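Local atomic coordinates of dicer Related Helicase (Caenorhabditis elegans, PDB entry 6M6S), a protein that probably hydrolyses ATP as an RNA helicase of the RLR family and binds 5'-triphosphorylated double-stranded RNA through the C-terminal domain described here. Residues Ile25-Lys28 / Asn33-Val36; Lys28-Asn33 / Asp127-Met132; Lys52-Leu57 / Val76-Lys81. All coordinates share one frame; numbering follows the deposited sequence. Where two conformers were deposited one is given.

Interaction 1: residues Ile25-Lys28 / Asn33-Val36; sequences IYIK and NYMV. With nucleotides of chain D; nucleotides of chain C.
Lys28 and Met35 form the hydrogen-bonded antiparallel pair of a beta hairpin built from strands 27-30 and 33-36, in the RIG-I-type C-terminal domain. Two backbone bonds close the pair. Lys28 N donates to Met35 O at 3.1 Å. Met35 N returns a bond to Lys28 O at 2.9 Å. Met35 O also receives a CA-H...O contact from Ile27 CA at 3.3 Å. One carbonyl oxygen is thus approached by two neighbouring residues of the opposite strand.

Ile27 pairs with Val36 in the next, non-hydrogen-bonded position. Ile27 is buried, and its two branches divide the work. CD1 reaches Val36 CG2 at 3.7 Å. CG2, set anti to the backbone N by chi1 of -59°, turns the other way along the strand and meets Tyr34 CB at 4.1 Å. The side chains of Ile27 and Tyr34 cross at about a right angle, and Ile27 CG2 lies at the ring edge, near its plane. Trp111 stacks on the Tyr34 ring. Glu115 takes the hydroxyl of Tyr34 in a hydrogen bond.

Lys28 and Met35 point to the other face of the hairpin. There the methionine folds back on itself through chi2 and chi3 and packs among Tyr80, Ile82 and Leu87 of the adjoining sheet. The hairpin end at Asn33 faces the RNA. Asn33 OD1 hydrogen-bonds to a modified group of the bound ligand and lies 3.4 Å from C1' of G2 of chain D.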
loop_
_atom_site.group_PDB
_atom_site.type_symbol
_atom_site.label_atom_id
_atom_site.label_comp_id
_atom_site.label_asym_id
_atom_site.label_seq_id
_atom_site.Cartn_x
_atom_site.Cartn_y
_atom_site.Cartn_z
ATOM N N ILE B 25 -0.804 17.389 -8.906
ATOM C CA ILE B 25 -1.270 17.918 -10.172
ATOM C C ILE B 25 -0.182 17.760 -11.266
ATOM O O ILE B 25 -0.489 17.948 -12.439
ATOM C CB ILE B 25 -1.728 19.374 -10.045
ATOM C CG1 ILE B 25 -0.524 20.281 -9.708
ATOM C CG2 ILE B 25 -2.915 19.486 -9.053
ATOM C CD1 ILE B 25 -0.883 21.752 -9.589
ATOM N N TYR B 26 1.045 17.423 -10.878
ATOM C CA TYR B 26 2.129 17.299 -11.874
ATOM C C TYR B 26 2.342 15.887 -12.350
ATOM O O TYR B 26 3.242 15.630 -13.160
ATOM C CB TYR B 26 3.463 17.887 -11.350
ATOM C CG TYR B 26 3.345 19.371 -11.158
ATOM C CD1 TYR B 26 3.320 20.213 -12.246
ATOM C CD2 TYR B 26 3.180 19.916 -9.885
ATOM C CE1 TYR B 26 3.167 21.558 -12.074
ATOM C CE2 TYR B 26 3.020 21.265 -9.706
ATOM C CZ TYR B 26 3.018 22.072 -10.791
ATOM O OH TYR B 26 2.869 23.426 -10.610
ATOM N N ILE B 27 1.590 14.915 -11.838
ATOM C CA ILE B 27 1.792 13.557 -12.280
ATOM C C ILE B 27 0.865 13.322 -13.464
ATOM O O ILE B 27 -0.334 13.642 -13.398
ATOM C CB ILE B 27 1.354 12.558 -11.208
ATOM C CG1 ILE B 27 2.159 12.792 -9.923
ATOM C CG2 ILE B 27 1.539 11.088 -11.684
ATOM C CD1 ILE B 27 3.686 12.617 -10.025
ATOM N N LYS B 28 1.410 12.804 -14.563
ATOM C CA LYS B 28 0.593 12.580 -15.774
ATOM C C LYS B 28 1.095 11.259 -16.335
ATOM O O LYS B 28 2.285 10.902 -16.113
ATOM C CB LYS B 28 0.844 13.673 -16.809
ATOM C CG LYS B 28 0.312 15.018 -16.315
ATOM C CD LYS B 28 1.036 16.107 -16.974
ATOM C CE LYS B 28 0.952 17.362 -16.147
ATOM N NZ LYS B 28 -0.361 17.992 -16.296
ATOM N N ASN B 33 2.790 4.646 -17.519
ATOM C CA ASN B 33 3.938 5.099 -16.752
ATOM C C ASN B 33 3.597 6.452 -16.141
ATOM O O ASN B 33 3.228 7.369 -16.885
ATOM C CB ASN B 33 5.102 5.317 -17.727
ATOM C CG ASN B 33 5.665 4.013 -18.239
ATOM O OD1 ASN B 33 6.550 3.431 -17.607
ATOM N ND2 ASN B 33 5.176 3.556 -19.385
ATOM N N TYR B 34 3.728 6.601 -14.824
ATOM C CA TYR B 34 3.221 7.779 -14.116
ATOM C C TYR B 34 4.437 8.654 -13.885
ATOM O O TYR B 34 5.331 8.288 -13.051
ATOM C CB TYR B 34 2.541 7.327 -12.804
ATOM C CG TYR B 34 1.214 6.606 -13.073
ATOM C CD1 TYR B 34 1.200 5.293 -13.556
ATOM C CD2 TYR B 34 -0.016 7.190 -12.779
ATOM C CE1 TYR B 34 0.023 4.642 -13.788
ATOM C CE2 TYR B 34 -1.202 6.485 -12.981
ATOM C CZ TYR B 34 -1.159 5.257 -13.511
ATOM O OH TYR B 34 -2.337 4.547 -13.705
ATOM N N MET B 35 4.517 9.758 -14.642
ATOM C CA MET B 35 5.760 10.542 -14.655
ATOM C C MET B 35 5.542 11.883 -14.000
ATOM O O MET B 35 4.428 12.385 -13.964
ATOM C CB MET B 35 6.201 10.787 -16.108
ATOM C CG MET B 35 6.172 9.494 -16.943
ATOM S SD MET B 35 7.199 8.153 -16.308
ATOM C CE MET B 35 8.815 8.912 -16.603
ATOM N N VAL B 36 6.629 12.530 -13.544
ATOM C CA VAL B 36 6.501 13.869 -12.969
ATOM C C VAL B 36 6.798 14.959 -13.991
ATOM O O VAL B 36 7.913 15.005 -14.569
ATOM C CB VAL B 36 7.461 14.021 -11.738
ATOM C CG1 VAL B 36 7.247 15.426 -11.092
ATOM C CG2 VAL B 36 7.285 12.884 -10.701
ATOM P P G D 2 8.754 -1.214 -11.354
ATOM O OP1 G D 2 8.390 -0.929 -9.928
ATOM O OP2 G D 2 8.809 -2.666 -11.734
ATOM O "O5'" G D 2 7.632 -0.457 -12.200
ATOM C "C5'" G D 2 7.508 0.956 -12.105
ATOM C "C4'" G D 2 6.463 1.451 -13.066
ATOM O "O4'" G D 2 6.917 1.263 -14.416
ATOM C "C3'" G D 2 5.114 0.739 -13.034
ATOM O "O3'" G D 2 4.298 1.258 -12.014
ATOM C "C2'" G D 2 4.551 1.080 -14.404
ATOM O "O2'" G D 2 4.080 2.423 -14.389
ATOM C "C1'" G D 2 5.811 1.039 -15.264
ATOM N N9 G D 2 6.030 -0.264 -15.912
ATOM C C8 G D 2 6.922 -1.263 -15.515
ATOM N N7 G D 2 6.916 -2.297 -16.332
ATOM C C5 G D 2 5.992 -1.936 -17.321
ATOM C C6 G D 2 5.543 -2.627 -18.479
ATOM O O6 G D 2 5.904 -3.722 -18.879
ATOM N N1 G D 2 4.586 -1.915 -19.198
ATOM C C2 G D 2 4.120 -0.662 -18.860
ATOM N N2 G D 2 3.206 -0.097 -19.680
ATOM N N3 G D 2 4.535 -0.006 -17.781
ATOM C C4 G D 2 5.452 -0.696 -17.076
ATOM P P C C 12 3.053 -0.496 -27.926
ATOM O OP1 C C 12 2.798 0.441 -29.059
ATOM O OP2 C C 12 3.890 -1.685 -28.188
ATOM O "O5'" C C 12 3.647 0.324 -26.696
ATOM C "C5'" C C 12 3.144 1.606 -26.366
ATOM C "C4'" C C 12 3.819 2.171 -25.145
ATOM O "O4'" C C 12 3.689 1.260 -24.041
ATOM C "C3'" C C 12 5.311 2.397 -25.228
ATOM O "O3'" C C 12 5.652 3.544 -25.976
ATOM C "C2'" C C 12 5.681 2.523 -23.766
ATOM O "O2'" C C 12 5.336 3.818 -23.296
ATOM C "C1'" C C 12 4.742 1.491 -23.124
ATOM N N1 C C 12 5.459 0.223 -22.864
ATOM C C2 C C 12 6.169 0.123 -21.675
ATOM O O2 C C 12 6.108 1.077 -20.872
ATOM N N3 C C 12 6.850 -1.021 -21.415
ATOM C C4 C C 12 6.878 -1.993 -22.324
ATOM N N4 C C 12 7.578 -3.086 -22.027
ATOM C C5 C C 12 6.177 -1.909 -23.558
ATOM C C6 C C 12 5.494 -0.783 -23.786
#

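Interaction 2: residues Lys28-Asn33 / Asp127-Met132; sequences KKVFSN and DDFRIM. With nucleotides of chain C; nucleotides of chain D.
The end of a beta hairpin, with its type I' turn Val30-Asn33, lies here between a short helix and the bound RNA. Lys28 and Val30 face the helix, where they meet Asp128 and Phe129. Lys28 and Asp128 come from opposite directions and form a salt bridge, Lys28 NZ to Asp128 OD1 at 3.0 Å, weak as a hydrogen bond. The lysine chain runs extended as far as CE, then bends (chi4 -77°) to bring NZ to the carboxylate. Asp128 OD2 accepts from Ile125 N, so both carboxylate oxygens are used. Val30 CG2 touches Phe129 CZ at 4.1 Å.

The turn grips the RNA through backbone carbonyls and the Asn33 amide. Val30 O accepts twice from Asn33, from its backbone N at 2.9 Å and from its ND2 at 3.2 Å. The same ND2 donates almost straight (170°) to O2 of C12 of chain C at 3.0 Å. With the bond from OD1 to a modified ligand group, these probably fix the amide's rotation; Val30 O lies in its plane. With an alanine here the amide is gone, which is likely to leave the cytosine O2 without its donor and Val30 O with one bond fewer. Ser32 O takes the O2' hydroxyl of G2 of chain D at 2.6 Å, and Phe31 O takes its N2 at 3.2 Å. The Phe31 ring lays one face against the C12 sugar, with C4' 3.5 Å from Phe31 CG.

Strand 122-123 runs parallel to strand 27-30, away from strand 33-36, bonded through Lys29. Phe129 meets Phe37 edge-to-face and rests on Ile82 of strand 75-82.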
loop_
_atom_site.group_PDB
_atom_site.type_symbol
_atom_site.label_atom_id
_atom_site.label_comp_id
_atom_site.label_asym_id
_atom_site.label_seq_id
_atom_site.Cartn_x
_atom_site.Cartn_y
_atom_site.Cartn_z
ATOM N N LYS B 28 1.410 12.804 -14.563
ATOM C CA LYS B 28 0.593 12.580 -15.774
ATOM C C LYS B 28 1.095 11.259 -16.335
ATOM O O LYS B 28 2.285 10.902 -16.113
ATOM C CB LYS B 28 0.844 13.673 -16.809
ATOM C CG LYS B 28 0.312 15.018 -16.315
ATOM C CD LYS B 28 1.036 16.107 -16.974
ATOM C CE LYS B 28 0.952 17.362 -16.147
ATOM N NZ LYS B 28 -0.361 17.992 -16.296
ATOM N N LYS B 29 0.208 10.474 -16.969
ATOM C CA LYS B 29 0.556 9.144 -17.445
ATOM C C LYS B 29 0.953 9.111 -18.910
ATOM O O LYS B 29 0.303 9.755 -19.759
ATOM C CB LYS B 29 -0.680 8.240 -17.382
ATOM C CG LYS B 29 -1.322 8.136 -16.056
ATOM C CD LYS B 29 -2.548 7.190 -16.175
ATOM C CE LYS B 29 -3.790 7.828 -16.732
ATOM N NZ LYS B 29 -4.916 6.926 -16.398
ATOM N N VAL B 30 1.946 8.280 -19.221
ATOM C CA VAL B 30 2.244 7.960 -20.590
ATOM C C VAL B 30 2.166 6.439 -20.703
ATOM O O VAL B 30 3.058 5.737 -20.214
ATOM C CB VAL B 30 3.630 8.442 -20.971
ATOM C CG1 VAL B 30 3.914 8.093 -22.449
ATOM C CG2 VAL B 30 3.724 9.957 -20.707
ATOM N N PHE B 31 1.108 5.928 -21.318
ATOM C CA PHE B 31 0.918 4.473 -21.402
ATOM C C PHE B 31 1.197 3.751 -20.072
ATOM O O PHE B 31 2.021 2.808 -19.974
ATOM C CB PHE B 31 1.782 3.892 -22.517
ATOM C CG PHE B 31 1.340 4.323 -23.894
ATOM C CD1 PHE B 31 0.265 3.692 -24.502
ATOM C CD2 PHE B 31 1.991 5.340 -24.563
ATOM C CE1 PHE B 31 -0.154 4.074 -25.797
ATOM C CE2 PHE B 31 1.584 5.731 -25.847
ATOM C CZ PHE B 31 0.510 5.094 -26.463
ATOM N N SER B 32 0.506 4.231 -19.062
ATOM C CA SER B 32 0.566 3.655 -17.734
ATOM C C SER B 32 1.912 3.762 -17.031
ATOM O O SER B 32 2.116 3.107 -16.009
ATOM C CB SER B 32 0.034 2.225 -17.699
ATOM O OG SER B 32 -1.278 2.183 -18.255
ATOM N N ASN B 33 2.790 4.646 -17.519
ATOM C CA ASN B 33 3.938 5.099 -16.752
ATOM C C ASN B 33 3.597 6.452 -16.141
ATOM O O ASN B 33 3.228 7.369 -16.885
ATOM C CB ASN B 33 5.102 5.317 -17.727
ATOM C CG ASN B 33 5.665 4.013 -18.239
ATOM O OD1 ASN B 33 6.550 3.431 -17.607
ATOM N ND2 ASN B 33 5.176 3.556 -19.385
ATOM N N ASP B 127 1.759 19.535 -24.808
ATOM C CA ASP B 127 1.932 20.684 -23.915
ATOM C C ASP B 127 2.683 20.368 -22.601
ATOM O O ASP B 127 3.540 21.153 -22.165
ATOM C CB ASP B 127 0.539 21.268 -23.644
ATOM C CG ASP B 127 0.587 22.648 -23.068
ATOM O OD1 ASP B 127 0.870 22.760 -21.850
ATOM O OD2 ASP B 127 0.346 23.617 -23.831
ATOM N N ASP B 128 2.400 19.217 -21.969
ATOM C CA ASP B 128 3.106 18.847 -20.717
ATOM C C ASP B 128 4.605 18.667 -20.892
ATOM O O ASP B 128 5.402 18.934 -19.991
ATOM C CB ASP B 128 2.552 17.530 -20.126
ATOM C CG ASP B 128 1.128 17.652 -19.748
ATOM O OD1 ASP B 128 0.844 18.595 -18.991
ATOM O OD2 ASP B 128 0.289 16.832 -20.201
ATOM N N PHE B 129 5.006 18.196 -22.064
ATOM C CA PHE B 129 6.434 17.934 -22.314
ATOM C C PHE B 129 7.203 19.227 -22.459
ATOM O O PHE B 129 8.393 19.300 -22.122
ATOM C CB PHE B 129 6.616 17.082 -23.574
ATOM C CG PHE B 129 6.247 15.652 -23.379
ATOM C CD1 PHE B 129 4.943 15.256 -23.516
ATOM C CD2 PHE B 129 7.192 14.699 -23.003
ATOM C CE1 PHE B 129 4.577 13.906 -23.284
ATOM C CE2 PHE B 129 6.826 13.377 -22.803
ATOM C CZ PHE B 129 5.515 12.983 -22.911
ATOM N N ARG B 130 6.533 20.264 -22.922
ATOM C CA ARG B 130 7.250 21.489 -23.214
ATOM C C ARG B 130 7.891 22.130 -22.000
ATOM O O ARG B 130 9.005 22.596 -22.096
ATOM C CB ARG B 130 6.337 22.473 -23.895
ATOM C CG ARG B 130 5.822 21.965 -25.206
ATOM C CD ARG B 130 4.892 22.999 -25.798
ATOM N NE ARG B 130 5.576 24.272 -26.041
ATOM C CZ ARG B 130 6.172 24.583 -27.182
ATOM N NH1 ARG B 130 6.177 23.728 -28.197
ATOM N NH2 ARG B 130 6.763 25.747 -27.312
ATOM N N ILE B 131 7.205 22.129 -20.847
ATOM C CA ILE B 131 7.830 22.739 -19.671
ATOM C C ILE B 131 9.020 21.902 -19.161
ATOM O O ILE B 131 9.901 22.413 -18.430
ATOM C CB ILE B 131 6.800 23.025 -18.536
ATOM C CG1 ILE B 131 7.376 24.003 -17.498
ATOM C CG2 ILE B 131 6.286 21.733 -17.899
ATOM C CD1 ILE B 131 6.917 25.438 -17.668
ATOM N N MET B 132 9.080 20.612 -19.533
ATOM C CA MET B 132 10.160 19.775 -19.036
ATOM C C MET B 132 11.402 19.782 -19.944
ATOM O O MET B 132 12.466 19.290 -19.544
ATOM C CB MET B 132 9.677 18.327 -18.831
ATOM C CG MET B 132 8.642 18.221 -17.716
ATOM S SD MET B 132 9.243 18.676 -16.109
ATOM C CE MET B 132 10.249 17.309 -15.691
ATOM P P C C 12 3.053 -0.496 -27.926
ATOM O OP1 C C 12 2.798 0.441 -29.059
ATOM O OP2 C C 12 3.890 -1.685 -28.188
ATOM O "O5'" C C 12 3.647 0.324 -26.696
ATOM C "C5'" C C 12 3.144 1.606 -26.366
ATOM C "C4'" C C 12 3.819 2.171 -25.145
ATOM O "O4'" C C 12 3.689 1.260 -24.041
ATOM C "C3'" C C 12 5.311 2.397 -25.228
ATOM O "O3'" C C 12 5.652 3.544 -25.976
ATOM C "C2'" C C 12 5.681 2.523 -23.766
ATOM O "O2'" C C 12 5.336 3.818 -23.296
ATOM C "C1'" C C 12 4.742 1.491 -23.124
ATOM N N1 C C 12 5.459 0.223 -22.864
ATOM C C2 C C 12 6.169 0.123 -21.675
ATOM O O2 C C 12 6.108 1.077 -20.872
ATOM N N3 C C 12 6.850 -1.021 -21.415
ATOM C C4 C C 12 6.878 -1.993 -22.324
ATOM N N4 C C 12 7.578 -3.086 -22.027
ATOM C C5 C C 12 6.177 -1.909 -23.558
ATOM C C6 C C 12 5.494 -0.783 -23.786
ATOM P P G D 2 8.754 -1.214 -11.354
ATOM O OP1 G D 2 8.390 -0.929 -9.928
ATOM O OP2 G D 2 8.809 -2.666 -11.734
ATOM O "O5'" G D 2 7.632 -0.457 -12.200
ATOM C "C5'" G D 2 7.508 0.956 -12.105
ATOM C "C4'" G D 2 6.463 1.451 -13.066
ATOM O "O4'" G D 2 6.917 1.263 -14.416
ATOM C "C3'" G D 2 5.114 0.739 -13.034
ATOM O "O3'" G D 2 4.298 1.258 -12.014
ATOM C "C2'" G D 2 4.551 1.080 -14.404
ATOM O "O2'" G D 2 4.080 2.423 -14.389
ATOM C "C1'" G D 2 5.811 1.039 -15.264
ATOM N N9 G D 2 6.030 -0.264 -15.912
ATOM C C8 G D 2 6.922 -1.263 -15.515
ATOM N N7 G D 2 6.916 -2.297 -16.332
ATOM C C5 G D 2 5.992 -1.936 -17.321
ATOM C C6 G D 2 5.543 -2.627 -18.479
ATOM O O6 G D 2 5.904 -3.722 -18.879
ATOM N N1 G D 2 4.586 -1.915 -19.198
ATOM C C2 G D 2 4.120 -0.662 -18.860
ATOM N N2 G D 2 3.206 -0.097 -19.680
ATOM N N3 G D 2 4.535 -0.006 -17.781
ATOM C C4 G D 2 5.452 -0.696 -17.076
ATOM P P C D 3 3.430 0.288 -11.102
ATOM O OP1 C D 3 2.775 1.203 -10.130
ATOM O OP2 C D 3 4.168 -0.975 -10.847
ATOM O "O5'" C D 3 2.242 -0.122 -12.094
ATOM C "C5'" C D 3 1.290 0.831 -12.550
ATOM C "C4'" C D 3 0.535 0.358 -13.770
ATOM O "O4'" C D 3 1.455 0.156 -14.873
ATOM C "C3'" C D 3 -0.169 -0.984 -13.686
ATOM O "O3'" C D 3 -1.337 -1.018 -12.879
ATOM C "C2'" C D 3 -0.393 -1.297 -15.161
ATOM O "O2'" C D 3 -1.432 -0.498 -15.720
ATOM C "C1'" C D 3 0.931 -0.818 -15.755
ATOM N N1 C D 3 1.893 -1.945 -15.860
ATOM C C2 C D 3 1.784 -2.763 -16.984
ATOM O O2 C D 3 0.929 -2.498 -17.845
ATOM N N3 C D 3 2.621 -3.822 -17.096
ATOM C C4 C D 3 3.526 -4.098 -16.159
ATOM N N4 C D 3 4.323 -5.163 -16.353
ATOM C C5 C D 3 3.644 -3.285 -14.994
ATOM C C6 C D 3 2.809 -2.233 -14.880
#

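Interaction 3: residues Lys52-Leu57 / Val76-Lys81; sequences KVSKYL and VGRAYK. With nucleotides of chain C.
Arg78 reaches from strand 75-82 toward Ser54 and Lys52, in the loop that precedes strand 61-69. Its side chain leaves CB with CG anti to the backbone N (chi1 -173°) and stays extended as far as NE, which carries the guanidinium across to the loop. On the way the side chain packs against Pro63. NE donates to Leu64 O, which helps to fix the direction of the planar group. NH1 binds a modified group of the ligand, probably the 5'-triphosphorylated end of the RNA. Lys50 NZ lies close by, as suits a basic pocket for an anion.

NH2 is the atom that meets the loop. Within the loop its nearest atom is Ser54 CB, at 4.0 Å. The polar link is made by two waters. NH2 donates to water 1 at 2.6 Å and more weakly to water 2 at 3.0 Å. Each water in turn donates to Lys52 O, with both waters 2.9 Å from that oxygen. Water 2 lies in the guanidinium plane, at its edge.

Ser54 is placed by its own turn. Its OG accepts from Tyr56 N at 3.1 Å, an ST turn, and also hydrogen-bonds to a modified group of the bound ligand. Tyr56 follows directly on this turn. N4 of C12 of chain C lies over the centre of its ring, 3.5 Å above the plane. Tyr56 CE2 comes within 3.4 Å of C12 N3.

Strand 75-82 runs between strands 61-69 and 85-90 in an antiparallel sheet. The loop also touches helix 140-167, Val53 on Gln159 and Leu57 on His156 and Leu160, and the strand meets the same helix through Ala79 on Leu149.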
loop_
_atom_site.group_PDB
_atom_site.type_symbol
_atom_site.label_atom_id
_atom_site.label_comp_id
_atom_site.label_asym_id
_atom_site.label_seq_id
_atom_site.Cartn_x
_atom_site.Cartn_y
_atom_site.Cartn_z
ATOM N N LYS B 52 23.864 -0.637 -16.070
ATOM C CA LYS B 52 23.268 -1.849 -16.603
ATOM C C LYS B 52 22.049 -1.425 -17.419
ATOM O O LYS B 52 21.146 -0.801 -16.891
ATOM C CB LYS B 52 22.864 -2.775 -15.472
ATOM C CG LYS B 52 22.364 -4.121 -15.947
ATOM C CD LYS B 52 23.523 -5.036 -16.304
ATOM C CE LYS B 52 24.305 -5.438 -15.057
ATOM N NZ LYS B 52 25.416 -6.376 -15.362
ATOM N N VAL B 53 22.044 -1.730 -18.711
ATOM C CA VAL B 53 21.011 -1.184 -19.599
ATOM C C VAL B 53 19.751 -2.008 -19.378
ATOM O O VAL B 53 19.828 -3.200 -19.105
ATOM C CB VAL B 53 21.500 -1.245 -21.081
ATOM C CG1 VAL B 53 20.395 -0.940 -22.074
ATOM C CG2 VAL B 53 22.693 -0.327 -21.320
ATOM N N SER B 54 18.599 -1.357 -19.445
ATOM C CA SER B 54 17.321 -2.007 -19.239
ATOM C C SER B 54 17.160 -3.119 -20.240
ATOM O O SER B 54 17.723 -3.071 -21.338
ATOM C CB SER B 54 16.189 -0.992 -19.468
ATOM O OG SER B 54 14.919 -1.584 -19.220
ATOM N N LYS B 55 16.386 -4.124 -19.866
ATOM C CA LYS B 55 16.058 -5.196 -20.788
ATOM C C LYS B 55 14.959 -4.722 -21.753
ATOM O O LYS B 55 14.809 -5.239 -22.863
ATOM C CB LYS B 55 15.635 -6.433 -19.986
ATOM C CG LYS B 55 16.803 -6.996 -19.153
ATOM C CD LYS B 55 16.423 -8.277 -18.421
ATOM C CE LYS B 55 15.280 -8.025 -17.443
ATOM N NZ LYS B 55 15.625 -7.067 -16.325
ATOM N N TYR B 56 14.203 -3.713 -21.314
ATOM C CA TYR B 56 13.236 -3.080 -22.198
ATOM C C TYR B 56 13.954 -2.034 -23.048
ATOM O O TYR B 56 14.346 -0.988 -22.528
ATOM C CB TYR B 56 12.072 -2.487 -21.400
ATOM C CG TYR B 56 11.127 -1.656 -22.226
ATOM C CD1 TYR B 56 10.695 -2.087 -23.478
ATOM C CD2 TYR B 56 10.661 -0.429 -21.743
ATOM C CE1 TYR B 56 9.821 -1.316 -24.257
ATOM C CE2 TYR B 56 9.794 0.340 -22.514
ATOM C CZ TYR B 56 9.382 -0.092 -23.741
ATOM O OH TYR B 56 8.532 0.713 -24.451
ATOM N N LEU B 57 14.122 -2.325 -24.340
ATOM C CA LEU B 57 14.807 -1.398 -25.249
ATOM C C LEU B 57 13.846 -0.752 -26.221
ATOM O O LEU B 57 13.195 -1.448 -26.981
ATOM C CB LEU B 57 15.857 -2.128 -26.070
ATOM C CG LEU B 57 16.973 -2.804 -25.272
ATOM C CD1 LEU B 57 17.785 -3.549 -26.239
ATOM C CD2 LEU B 57 17.847 -1.802 -24.507
ATOM N N VAL B 76 14.043 6.181 -5.000
ATOM C CA VAL B 76 12.608 6.539 -5.092
ATOM C C VAL B 76 12.017 6.295 -6.478
ATOM O O VAL B 76 10.898 6.748 -6.750
ATOM C CB VAL B 76 12.280 7.959 -4.606
ATOM C CG1 VAL B 76 12.586 8.139 -3.111
ATOM C CG2 VAL B 76 13.020 9.035 -5.443
ATOM N N GLY B 77 12.733 5.587 -7.359
ATOM C CA GLY B 77 12.216 5.403 -8.712
ATOM C C GLY B 77 13.330 5.423 -9.759
ATOM O O GLY B 77 14.509 5.063 -9.498
ATOM N N ARG B 78 12.965 5.848 -10.956
ATOM C CA ARG B 78 13.899 5.763 -12.067
ATOM C C ARG B 78 13.583 6.884 -13.002
ATOM O O ARG B 78 12.403 7.237 -13.194
ATOM C CB ARG B 78 13.684 4.441 -12.778
ATOM C CG ARG B 78 14.687 4.155 -13.819
ATOM C CD ARG B 78 14.627 2.656 -14.160
ATOM N NE ARG B 78 15.744 2.361 -14.990
ATOM C CZ ARG B 78 16.060 1.160 -15.437
ATOM N NH1 ARG B 78 15.322 0.093 -15.108
ATOM N NH2 ARG B 78 17.122 1.046 -16.205
ATOM N N ALA B 79 14.606 7.452 -13.651
ATOM C CA ALA B 79 14.318 8.453 -14.674
ATOM C C ALA B 79 14.210 7.758 -16.027
ATOM O O ALA B 79 14.811 6.692 -16.242
ATOM C CB ALA B 79 15.468 9.499 -14.717
ATOM N N TYR B 80 13.415 8.349 -16.932
ATOM C CA TYR B 80 13.239 7.811 -18.268
ATOM C C TYR B 80 13.497 8.916 -19.267
ATOM O O TYR B 80 13.434 10.114 -18.918
ATOM C CB TYR B 80 11.780 7.385 -18.485
ATOM C CG TYR B 80 11.316 6.079 -17.821
ATOM C CD1 TYR B 80 11.251 5.972 -16.440
ATOM C CD2 TYR B 80 10.897 5.006 -18.594
ATOM C CE1 TYR B 80 10.803 4.809 -15.823
ATOM C CE2 TYR B 80 10.421 3.831 -17.985
ATOM C CZ TYR B 80 10.393 3.749 -16.621
ATOM O OH TYR B 80 9.888 2.617 -16.014
ATOM N N LYS B 81 13.774 8.530 -20.512
ATOM C CA LYS B 81 13.688 9.453 -21.656
ATOM C C LYS B 81 12.445 9.072 -22.439
ATOM O O LYS B 81 12.361 7.932 -22.970
ATOM C CB LYS B 81 14.926 9.329 -22.549
ATOM C CG LYS B 81 15.092 10.456 -23.546
ATOM C CD LYS B 81 16.256 10.101 -24.539
ATOM C CE LYS B 81 16.846 11.281 -25.190
ATOM N NZ LYS B 81 18.268 11.004 -25.622
ATOM P P C C 12 3.053 -0.496 -27.926
ATOM O OP1 C C 12 2.798 0.441 -29.059
ATOM O OP2 C C 12 3.890 -1.685 -28.188
ATOM O "O5'" C C 12 3.647 0.324 -26.696
ATOM C "C5'" C C 12 3.144 1.606 -26.366
ATOM C "C4'" C C 12 3.819 2.171 -25.145
ATOM O "O4'" C C 12 3.689 1.260 -24.041
ATOM C "C3'" C C 12 5.311 2.397 -25.228
ATOM O "O3'" C C 12 5.652 3.544 -25.976
ATOM C "C2'" C C 12 5.681 2.523 -23.766
ATOM O "O2'" C C 12 5.336 3.818 -23.296
ATOM C "C1'" C C 12 4.742 1.491 -23.124
ATOM N N1 C C 12 5.459 0.223 -22.864
ATOM C C2 C C 12 6.169 0.123 -21.675
ATOM O O2 C C 12 6.108 1.077 -20.872
ATOM N N3 C C 12 6.850 -1.021 -21.415
ATOM C C4 C C 12 6.878 -1.993 -22.324
ATOM N N4 C C 12 7.578 -3.086 -22.027
ATOM C C5 C C 12 6.177 -1.909 -23.558
ATOM C C6 C C 12 5.494 -0.783 -23.786
HETATM O O HOH W 1 18.442 -1.193 -15.984
HETATM O O HOH W 2 19.815 1.814 -17.167
#

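Interactions 1 and 3 are buried, and interaction 2 is only partly so. Interaction 1 holds the two hairpin strands by backbone bonds and aliphatic contacts. Interaction 2 starts from the same strand and shares Lys28 and Asn33 with it. It adds a salt bridge to a helix far along the chain. Interaction 3 lies about 16 Å from interaction 1, centre to centre, in a different sheet. It is bridged by water instead of direct bonds. Tyr80 of strand 75-82 links the sheets by packing against Asn33 and Met35. C12 of chain C also joins them, held by Asn33 and Phe31 of the hairpin and lying over Tyr56 of the loop.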